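Local coordinates for protein Hcp1 family type VI secretion system effector (Salmonella typhimurium, PDB 5XHH) that probably forms, as Hcp proteins do, the ring-shaped building block of the tube expelled by the type VI secretion system, and may itself act as an effector, at residues M1-I12 with I79-A89; F129-V137 with T148-K156. One frame throughout, in Å; residues are numbered along the deposited sequence.

Overall arrangement
From the N terminus the chain enters at once as strand 3-9, passes through strands 25-26, 29-36 and 51-61 and helix 66-75, and returns as strand 79-88 beside its own start, so that interaction 1 closes a loop of 66 residues. Strands 97-102, 104-113 and 121-129 follow; after a corner at S130 the chain makes the hairpin of interaction 2, which closes a loop of ten residues. The two contacts are in series, neither enclosing nor crossing the other. Both belong to one antiparallel sheet, where strand 97-102 lies between strands 79-88 and 131-137; their centres are about 15 Å apart and nearest atoms about 7 Å.

Interaction 1. Residues M1-I12 with I79-A89; sequences MAYDIFLKIDGI and IPQAILVMRKA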
loop_
_atom_site.group_PDB
_atom_site.type_symbol
_atom_site.label_atom_id
_atom_site.label_comp_id
_atom_site.label_asym_id
_atom_site.label_seq_id
_atom_site.Cartn_x
_atom_site.Cartn_y
_atom_site.Cartn_z
ATOM N N MET A 1 11.142 11.876 -7.718
ATOM C CA MET A 1 11.961 12.087 -8.904
ATOM C C MET A 1 11.292 11.578 -10.190
ATOM O O MET A 1 10.327 12.153 -10.673
ATOM C CB MET A 1 13.323 11.420 -8.724
ATOM C CG MET A 1 14.240 12.128 -7.744
ATOM S SD MET A 1 15.917 11.476 -7.860
ATOM C CE MET A 1 15.941 10.925 -9.566
ATOM N N ALA A 2 11.806 10.492 -10.751
ATOM C CA ALA A 2 11.340 10.081 -12.063
ATOM C C ALA A 2 10.050 9.261 -12.030
ATOM O O ALA A 2 9.484 9.017 -13.095
ATOM C CB ALA A 2 12.453 9.313 -12.777
ATOM N N TYR A 3 9.544 8.848 -10.860
ATOM C CA TYR A 3 8.297 8.084 -10.802
ATOM C C TYR A 3 7.336 8.675 -9.774
ATOM O O TYR A 3 7.737 9.015 -8.662
ATOM C CB TYR A 3 8.547 6.589 -10.470
ATOM C CG TYR A 3 9.202 5.787 -11.586
ATOM C CD1 TYR A 3 10.578 5.731 -11.693
ATOM C CD2 TYR A 3 8.445 5.103 -12.533
ATOM C CE1 TYR A 3 11.192 5.022 -12.699
ATOM C CE2 TYR A 3 9.060 4.373 -13.552
ATOM C CZ TYR A 3 10.442 4.338 -13.623
ATOM O OH TYR A 3 11.108 3.636 -14.612
ATOM N N ASP A 4 6.065 8.788 -10.156
ATOM C CA ASP A 4 4.989 9.169 -9.249
ATOM C C ASP A 4 4.297 7.913 -8.739
ATOM O O ASP A 4 4.019 6.987 -9.510
ATOM C CB ASP A 4 3.949 10.070 -9.933
ATOM C CG ASP A 4 4.541 11.361 -10.478
ATOM O OD1 ASP A 4 5.372 11.987 -9.791
ATOM O OD2 ASP A 4 4.171 11.750 -11.604
ATOM N N ILE A 5 4.022 7.896 -7.438
ATOM C CA ILE A 5 3.379 6.784 -6.750
ATOM C C ILE A 5 2.266 7.367 -5.894
ATOM O O ILE A 5 2.511 8.278 -5.095
ATOM C CB ILE A 5 4.374 5.998 -5.867
ATOM C CG1 ILE A 5 5.653 5.641 -6.654
ATOM C CG2 ILE A 5 3.720 4.737 -5.326
ATOM C CD1 ILE A 5 6.823 5.159 -5.782
ATOM N N PHE A 6 1.054 6.844 -6.046
ATOM C CA PHE A 6 -0.103 7.327 -5.309
ATOM C C PHE A 6 -0.747 6.173 -4.561
ATOM O O PHE A 6 -0.816 5.049 -5.073
ATOM C CB PHE A 6 -1.129 7.980 -6.251
ATOM C CG PHE A 6 -0.568 9.127 -7.031
ATOM C CD1 PHE A 6 -0.404 10.356 -6.440
ATOM C CD2 PHE A 6 -0.184 8.966 -8.357
ATOM C CE1 PHE A 6 0.119 11.418 -7.155
ATOM C CE2 PHE A 6 0.342 10.020 -9.079
ATOM C CZ PHE A 6 0.485 11.250 -8.477
ATOM N N LEU A 7 -1.204 6.449 -3.342
ATOM C CA LEU A 7 -1.905 5.467 -2.532
ATOM C C LEU A 7 -3.225 6.068 -2.081
ATOM O O LEU A 7 -3.246 7.050 -1.337
ATOM C CB LEU A 7 -1.077 5.017 -1.332
ATOM C CG LEU A 7 -1.756 3.942 -0.485
ATOM C CD1 LEU A 7 -2.124 2.741 -1.345
ATOM C CD2 LEU A 7 -0.869 3.511 0.684
ATOM N N LYS A 8 -4.318 5.480 -2.548
ATOM C CA LYS A 8 -5.664 5.894 -2.202
ATOM C C LYS A 8 -6.179 4.942 -1.132
ATOM O O LYS A 8 -6.376 3.755 -1.398
ATOM C CB LYS A 8 -6.556 5.869 -3.441
ATOM C CG LYS A 8 -8.007 6.263 -3.161
ATOM C CD LYS A 8 -8.942 5.772 -4.255
ATOM C CE LYS A 8 -10.331 6.379 -4.085
ATOM N NZ LYS A 8 -11.348 5.626 -4.842
ATOM N N ILE A 9 -6.408 5.453 0.073
ATOM C CA ILE A 9 -6.905 4.652 1.181
ATOM C C ILE A 9 -8.310 5.120 1.540
ATOM O O ILE A 9 -8.517 6.303 1.830
ATOM C CB ILE A 9 -5.978 4.743 2.404
ATOM C CG1 ILE A 9 -4.552 4.313 2.038
ATOM C CG2 ILE A 9 -6.526 3.870 3.527
ATOM C CD1 ILE A 9 -3.583 4.432 3.192
ATOM N N ASP A 10 -9.269 4.192 1.532
ATOM C CA ASP A 10 -10.633 4.528 1.936
ATOM C C ASP A 10 -10.626 5.152 3.327
ATOM O O ASP A 10 -10.031 4.608 4.261
ATOM C CB ASP A 10 -11.523 3.285 1.936
ATOM C CG ASP A 10 -11.930 2.838 0.547
ATOM O OD1 ASP A 10 -11.692 3.574 -0.428
ATOM O OD2 ASP A 10 -12.530 1.750 0.444
ATOM N N GLY A 11 -11.269 6.307 3.458
ATOM C CA GLY A 11 -11.351 6.984 4.733
ATOM C C GLY A 11 -10.076 7.649 5.213
ATOM O O GLY A 11 -10.099 8.295 6.264
ATOM N N ILE A 12 -8.969 7.524 4.485
ATOM C CA ILE A 12 -7.709 8.129 4.908
ATOM C C ILE A 12 -7.140 8.938 3.756
ATOM O O ILE A 12 -6.275 8.463 3.010
ATOM C CB ILE A 12 -6.701 7.069 5.397
ATOM C CG1 ILE A 12 -7.268 6.330 6.602
ATOM C CG2 ILE A 12 -5.383 7.711 5.824
ATOM C CD1 ILE A 12 -6.334 5.335 7.205
ATOM N N ILE A 79 -10.291 -1.283 6.830
ATOM C CA ILE A 79 -10.261 -0.459 5.626
ATOM C C ILE A 79 -10.766 -1.314 4.466
ATOM O O ILE A 79 -10.144 -2.336 4.158
ATOM C CB ILE A 79 -8.850 0.056 5.325
ATOM C CG1 ILE A 79 -8.326 0.908 6.475
ATOM C CG2 ILE A 79 -8.852 0.812 4.016
ATOM C CD1 ILE A 79 -6.836 1.178 6.377
ATOM N N PRO A 80 -11.883 -0.955 3.821
ATOM C CA PRO A 80 -12.375 -1.789 2.697
ATOM C C PRO A 80 -11.370 -1.963 1.568
ATOM O O PRO A 80 -11.084 -3.101 1.185
ATOM C CB PRO A 80 -13.643 -1.043 2.242
ATOM C CG PRO A 80 -14.151 -0.395 3.527
ATOM C CD PRO A 80 -12.894 0.016 4.283
ATOM N N GLN A 81 -10.800 -0.885 1.030
ATOM C CA GLN A 81 -9.831 -1.071 -0.042
ATOM C C GLN A 81 -8.805 0.058 -0.051
ATOM O O GLN A 81 -8.980 1.105 0.585
ATOM C CB GLN A 81 -10.517 -1.202 -1.419
ATOM C CG GLN A 81 -10.845 0.091 -2.115
ATOM C CD GLN A 81 -11.160 -0.076 -3.607
ATOM O OE1 GLN A 81 -11.173 0.901 -4.336
ATOM N NE2 GLN A 81 -11.423 -1.307 -4.054
ATOM N N ALA A 82 -7.715 -0.194 -0.777
ATOM C CA ALA A 82 -6.662 0.778 -1.021
ATOM C C ALA A 82 -6.096 0.507 -2.404
ATOM O O ALA A 82 -5.992 -0.644 -2.809
ATOM C CB ALA A 82 -5.540 0.691 0.029
ATOM N N ILE A 83 -5.726 1.560 -3.121
ATOM C CA ILE A 83 -5.259 1.431 -4.493
ATOM C C ILE A 83 -3.905 2.101 -4.596
ATOM O O ILE A 83 -3.773 3.295 -4.306
ATOM C CB ILE A 83 -6.236 2.050 -5.501
ATOM C CG1 ILE A 83 -7.621 1.418 -5.358
ATOM C CG2 ILE A 83 -5.690 1.869 -6.902
ATOM C CD1 ILE A 83 -8.703 2.067 -6.236
ATOM N N LEU A 84 -2.902 1.341 -5.008
ATOM C CA LEU A 84 -1.549 1.838 -5.177
ATOM C C LEU A 84 -1.282 1.896 -6.671
ATOM O O LEU A 84 -1.407 0.885 -7.362
ATOM C CB LEU A 84 -0.548 0.934 -4.451
ATOM C CG LEU A 84 0.879 1.439 -4.222
ATOM C CD1 LEU A 84 1.680 0.421 -3.404
ATOM C CD2 LEU A 84 1.589 1.703 -5.535
ATOM N N VAL A 85 -0.900 3.069 -7.160
ATOM C CA VAL A 85 -0.666 3.294 -8.576
ATOM C C VAL A 85 0.737 3.865 -8.758
ATOM O O VAL A 85 1.156 4.746 -8.005
ATOM C CB VAL A 85 -1.726 4.244 -9.162
ATOM C CG1 VAL A 85 -1.206 4.896 -10.401
ATOM C CG2 VAL A 85 -3.045 3.481 -9.424
ATOM N N MET A 86 1.458 3.363 -9.756
ATOM C CA MET A 86 2.782 3.859 -10.095
ATOM C C MET A 86 2.835 4.184 -11.578
ATOM O O MET A 86 2.387 3.379 -12.420
ATOM C CB MET A 86 3.855 2.831 -9.727
ATOM C CG MET A 86 5.282 3.315 -9.834
ATOM S SD MET A 86 6.352 2.221 -8.867
ATOM C CE MET A 86 7.963 2.923 -9.254
ATOM N N ARG A 87 3.412 5.351 -11.887
ATOM C CA ARG A 87 3.571 5.816 -13.257
ATOM C C ARG A 87 4.903 6.535 -13.427
ATOM O O ARG A 87 5.454 7.095 -12.479
ATOM C CB ARG A 87 2.444 6.776 -13.659
ATOM C CG ARG A 87 2.647 8.176 -13.130
ATOM C CD ARG A 87 1.450 9.096 -13.365
ATOM N NE ARG A 87 1.693 10.412 -12.770
ATOM C CZ ARG A 87 0.743 11.296 -12.485
ATOM N NH1 ARG A 87 -0.528 11.019 -12.734
ATOM N NH2 ARG A 87 1.067 12.461 -11.946
ATOM N N LYS A 88 5.388 6.530 -14.665
ATOM C CA LYS A 88 6.546 7.319 -15.062
ATOM C C LYS A 88 6.192 8.797 -15.028
ATOM O O LYS A 88 5.148 9.208 -15.544
ATOM C CB LYS A 88 6.985 6.921 -16.475
ATOM C CG LYS A 88 8.342 7.429 -16.940
ATOM C CD LYS A 88 9.422 7.267 -15.896
ATOM C CE LYS A 88 10.795 7.456 -16.512
ATOM N NZ LYS A 88 11.872 7.278 -15.517
ATOM N N ALA A 89 7.062 9.602 -14.436
ATOM C CA ALA A 89 6.776 11.021 -14.298
ATOM C C ALA A 89 7.116 11.804 -15.565
ATOM O O ALA A 89 8.019 11.432 -16.304
ATOM C CB ALA A 89 7.520 11.583 -13.124
HETATM O O HOH W 1 -12.712 3.656 -3.510
#
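R87 CG sits between its own backbone N and carbonyl carbon (chi1 79°), and from there the chain runs straight to NE, which brings it to D4 on the same face of an antiparallel ladder, strand 3-9 against strand 79-88, in the Hcp barrel fold. R87 grips the single oxygen OD2 of D4 with two nitrogens: NE, 3.0 Å away, meets the anti lone pair of OD2, whereas NH2 reaches it at 3.2 Å from above the carboxylate plane. The carboxylate and guanidinium planes stand 75° apart. The F6 ring comes edge-on to the cation, its CE2 over the centre of one guanidinium face and 3.7 Å from R87 CZ. R87 NH2 also makes a salt bridge to D18, and the F6 ring stacks on H21; the second carboxylate probably steadies the arginine's charge.

Backbone bonds pair D4 with R87, F6 with V85 and K8 with I83. The opposite face of the ladder is apolar: I5 and L84 run alongside each other in the same direction, I5 CG2 3.7 Å from L84 CD2, and W30 of strand 29-36 packs against both. L7 CD1 rests near A82 and L84, while I9 and I79 meet through their CG2 methyls beside helix 66-75.

At the far end D10 OD2 takes a weak bond from Q81 N, and one water links K8 NZ, D10 OD1 and Q81 OE1. At the N-terminal end the K88 chain bends at chi2 (45°) and folds back over the Y3 ring: CD stands over one face, 4.0 Å from the ring centroid, and NZ makes an off-centre cation-pi contact at 4.2 Å from the same centroid.

Interaction 2. Residues F129-V137 with T148-K156; sequences FSTVKQEYV and TITAGYDFK
S130 O receives the backbone N-H of F155 at 2.7 Å, the donor lying nearly in line with the carbonyl bond. The same oxygen lies in the plane of the F155 ring, at its edge, 3.5 Å from CD2. Beyond it V132 CG1 also approaches the ring edge, 4.1 Å from F155 CE2, the two side chains running alongside each other. The F155 ring is thus fitted against the corner at S130; Y153 CD2 lies over the centre of one of its faces, and side chains of V51, V53 and I34 also touch it.

From this corner the strands run antiparallel, bonded reciprocally at V132 with Y153, Q134 with A151 and Y136 with I149. G152 faces K133 with their CA atoms 3.8 Å apart, and having no side chain it lets the strands come this close. On the face shared by T131, K133 and E135, T131 CG2 meets the D154 carboxylate carbon CG at 3.5 Å, while T131 OG1 bonds to T102 and D154 OD1 accepts a hydrogen bond from A157 N.

T150 chi1 of -52° sets OG1 beside the backbone N and swings CG2 across to K133 CE, 3.4 Å away, tight for two carbons, while T150 OG1 lies alongside E135 CG. S130 OG and K156 NZ converge on the carboxylate oxygen OD2 of D103, the first by a hydrogen bond and the second by a salt bridge, which ties both strands' corner ends to the residue between strands 97-102 and 104-113. The whole is a beta hairpin continuing an antiparallel sheet of the Hcp barrel.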
loop_
_atom_site.group_PDB
_atom_site.type_symbol
_atom_site.label_atom_id
_atom_site.label_comp_id
_atom_site.label_asym_id
_atom_site.label_seq_id
_atom_site.Cartn_x
_atom_site.Cartn_y
_atom_site.Cartn_z
ATOM N N PHE A 129 -3.154 -6.759 4.478
ATOM C CA PHE A 129 -4.252 -6.909 3.538
ATOM C C PHE A 129 -4.524 -8.392 3.340
ATOM O O PHE A 129 -3.610 -9.219 3.401
ATOM C CB PHE A 129 -3.952 -6.231 2.181
ATOM C CG PHE A 129 -2.717 -6.752 1.500
ATOM C CD1 PHE A 129 -1.480 -6.181 1.751
ATOM C CD2 PHE A 129 -2.788 -7.816 0.621
ATOM C CE1 PHE A 129 -0.332 -6.663 1.129
ATOM C CE2 PHE A 129 -1.650 -8.304 -0.002
ATOM C CZ PHE A 129 -0.413 -7.719 0.255
ATOM N N SER A 130 -5.783 -8.731 3.104
ATOM C CA SER A 130 -6.078 -10.128 2.844
ATOM C C SER A 130 -6.178 -10.464 1.364
ATOM O O SER A 130 -6.039 -11.636 1.018
ATOM C CB SER A 130 -7.355 -10.554 3.578
ATOM O OG SER A 130 -8.344 -9.574 3.462
ATOM N N THR A 131 -6.388 -9.484 0.477
ATOM C CA THR A 131 -6.412 -9.771 -0.952
ATOM C C THR A 131 -5.702 -8.673 -1.724
ATOM O O THR A 131 -5.759 -7.492 -1.357
ATOM C CB THR A 131 -7.837 -9.905 -1.528
ATOM O OG1 THR A 131 -8.308 -8.608 -1.913
ATOM C CG2 THR A 131 -8.803 -10.509 -0.517
ATOM N N VAL A 132 -5.065 -9.071 -2.827
ATOM C CA VAL A 132 -4.389 -8.119 -3.704
ATOM C C VAL A 132 -4.650 -8.509 -5.145
ATOM O O VAL A 132 -4.666 -9.697 -5.493
ATOM C CB VAL A 132 -2.868 -8.032 -3.434
ATOM C CG1 VAL A 132 -2.191 -9.379 -3.600
ATOM C CG2 VAL A 132 -2.201 -6.983 -4.342
ATOM N N LYS A 133 -4.842 -7.504 -5.989
ATOM C CA LYS A 133 -5.002 -7.726 -7.420
ATOM C C LYS A 133 -4.128 -6.725 -8.142
ATOM O O LYS A 133 -4.256 -5.516 -7.921
ATOM C CB LYS A 133 -6.461 -7.573 -7.850
ATOM C CG LYS A 133 -6.612 -7.435 -9.344
ATOM C CD LYS A 133 -8.033 -7.720 -9.793
ATOM C CE LYS A 133 -8.105 -9.048 -10.547
ATOM N NZ LYS A 133 -9.416 -9.273 -11.244
ATOM N N GLN A 134 -3.242 -7.204 -9.002
ATOM C CA GLN A 134 -2.369 -6.303 -9.730
ATOM C C GLN A 134 -2.762 -6.268 -11.200
ATOM O O GLN A 134 -3.170 -7.283 -11.771
ATOM C CB GLN A 134 -0.891 -6.689 -9.543
ATOM C CG GLN A 134 -0.321 -7.738 -10.447
ATOM C CD GLN A 134 1.177 -7.992 -10.165
ATOM O OE1 GLN A 134 2.053 -7.513 -10.890
ATOM N NE2 GLN A 134 1.458 -8.752 -9.123
ATOM N N GLU A 135 -2.646 -5.076 -11.781
ATOM C CA GLU A 135 -2.861 -4.795 -13.190
ATOM C C GLU A 135 -1.633 -4.089 -13.736
ATOM O O GLU A 135 -1.196 -3.076 -13.184
ATOM C CB GLU A 135 -4.093 -3.903 -13.397
ATOM C CG GLU A 135 -5.380 -4.522 -12.886
ATOM C CD GLU A 135 -6.533 -3.531 -12.875
ATOM O OE1 GLU A 135 -7.076 -3.272 -11.781
ATOM O OE2 GLU A 135 -6.871 -3.000 -13.956
ATOM N N TYR A 136 -1.087 -4.623 -14.817
ATOM C CA TYR A 136 0.038 -4.050 -15.531
ATOM C C TYR A 136 -0.422 -3.707 -16.940
ATOM O O TYR A 136 -1.095 -4.513 -17.582
ATOM C CB TYR A 136 1.219 -5.045 -15.575
ATOM C CG TYR A 136 2.423 -4.520 -16.330
ATOM C CD1 TYR A 136 3.415 -3.794 -15.676
ATOM C CD2 TYR A 136 2.566 -4.744 -17.696
ATOM C CE1 TYR A 136 4.502 -3.295 -16.368
ATOM C CE2 TYR A 136 3.647 -4.249 -18.393
ATOM C CZ TYR A 136 4.616 -3.535 -17.724
ATOM O OH TYR A 136 5.703 -3.048 -18.404
ATOM N N VAL A 137 -0.052 -2.529 -17.432
ATOM C CA VAL A 137 -0.422 -2.094 -18.778
ATOM C C VAL A 137 0.832 -2.044 -19.644
ATOM O O VAL A 137 1.668 -1.143 -19.502
ATOM C CB VAL A 137 -1.122 -0.732 -18.773
ATOM C CG1 VAL A 137 -1.409 -0.309 -20.210
ATOM C CG2 VAL A 137 -2.397 -0.775 -17.926
ATOM N N THR A 148 -3.822 -5.024 -20.881
ATOM C CA THR A 148 -3.539 -5.168 -19.456
ATOM C C THR A 148 -3.468 -6.633 -19.048
ATOM O O THR A 148 -4.375 -7.414 -19.346
ATOM C CB THR A 148 -4.589 -4.457 -18.593
ATOM O OG1 THR A 148 -5.694 -5.338 -18.360
ATOM C CG2 THR A 148 -5.086 -3.189 -19.271
ATOM N N ILE A 149 -2.398 -6.985 -18.337
ATOM C CA ILE A 149 -2.245 -8.276 -17.678
ATOM C C ILE A 149 -2.673 -8.102 -16.228
ATOM O O ILE A 149 -2.276 -7.132 -15.576
ATOM C CB ILE A 149 -0.790 -8.771 -17.769
ATOM C CG1 ILE A 149 -0.250 -8.563 -19.183
ATOM C CG2 ILE A 149 -0.672 -10.221 -17.346
ATOM C CD1 ILE A 149 -1.051 -9.269 -20.232
ATOM N N THR A 150 -3.481 -9.026 -15.720
ATOM C CA THR A 150 -4.024 -8.897 -14.380
ATOM C C THR A 150 -3.958 -10.240 -13.672
ATOM O O THR A 150 -4.091 -11.297 -14.293
ATOM C CB THR A 150 -5.487 -8.404 -14.389
ATOM O OG1 THR A 150 -5.596 -7.211 -15.170
ATOM C CG2 THR A 150 -5.931 -8.075 -12.997
ATOM N N ALA A 151 -3.765 -10.187 -12.361
ATOM C CA ALA A 151 -3.793 -11.393 -11.554
ATOM C C ALA A 151 -4.030 -10.979 -10.112
ATOM O O ALA A 151 -3.527 -9.949 -9.671
ATOM C CB ALA A 151 -2.487 -12.181 -11.667
ATOM N N GLY A 152 -4.785 -11.781 -9.385
ATOM C CA GLY A 152 -5.107 -11.428 -8.021
ATOM C C GLY A 152 -5.342 -12.669 -7.202
ATOM O O GLY A 152 -5.623 -13.747 -7.736
ATOM N N TYR A 153 -5.237 -12.501 -5.886
ATOM C CA TYR A 153 -5.447 -13.621 -4.991
ATOM C C TYR A 153 -5.983 -13.122 -3.656
ATOM O O TYR A 153 -5.604 -12.045 -3.159
ATOM C CB TYR A 153 -4.144 -14.419 -4.803
ATOM C CG TYR A 153 -4.287 -15.811 -4.216
ATOM C CD1 TYR A 153 -4.593 -16.907 -5.024
ATOM C CD2 TYR A 153 -4.078 -16.038 -2.864
ATOM C CE1 TYR A 153 -4.705 -18.188 -4.487
ATOM C CE2 TYR A 153 -4.185 -17.310 -2.323
ATOM C CZ TYR A 153 -4.495 -18.381 -3.139
ATOM O OH TYR A 153 -4.594 -19.646 -2.593
ATOM N N ASP A 154 -6.850 -13.955 -3.080
ATOM C CA ASP A 154 -7.472 -13.764 -1.773
ATOM C C ASP A 154 -6.802 -14.736 -0.812
ATOM O O ASP A 154 -6.976 -15.949 -0.937
ATOM C CB ASP A 154 -8.975 -14.026 -1.877
ATOM C CG ASP A 154 -9.715 -13.880 -0.558
ATOM O OD1 ASP A 154 -9.154 -14.141 0.526
ATOM O OD2 ASP A 154 -10.899 -13.502 -0.628
ATOM N N PHE A 155 -6.046 -14.213 0.148
ATOM C CA PHE A 155 -5.322 -15.084 1.064
ATOM C C PHE A 155 -6.157 -15.530 2.247
ATOM O O PHE A 155 -5.721 -16.421 2.980
ATOM C CB PHE A 155 -4.048 -14.398 1.561
ATOM C CG PHE A 155 -3.048 -14.148 0.469
ATOM C CD1 PHE A 155 -2.123 -15.116 0.121
ATOM C CD2 PHE A 155 -3.060 -12.959 -0.236
ATOM C CE1 PHE A 155 -1.215 -14.890 -0.903
ATOM C CE2 PHE A 155 -2.160 -12.728 -1.246
ATOM C CZ PHE A 155 -1.240 -13.691 -1.583
ATOM N N LYS A 156 -7.337 -14.939 2.459
ATOM C CA LYS A 156 -8.222 -15.433 3.508
ATOM C C LYS A 156 -8.974 -16.665 3.033
ATOM O O LYS A 156 -9.013 -17.684 3.725
ATOM C CB LYS A 156 -9.194 -14.334 3.935
ATOM C CG LYS A 156 -9.938 -14.620 5.221
ATOM C CD LYS A 156 -10.191 -13.332 6.007
ATOM C CE LYS A 156 -11.271 -12.470 5.365
ATOM N NZ LYS A 156 -11.524 -11.200 6.127
#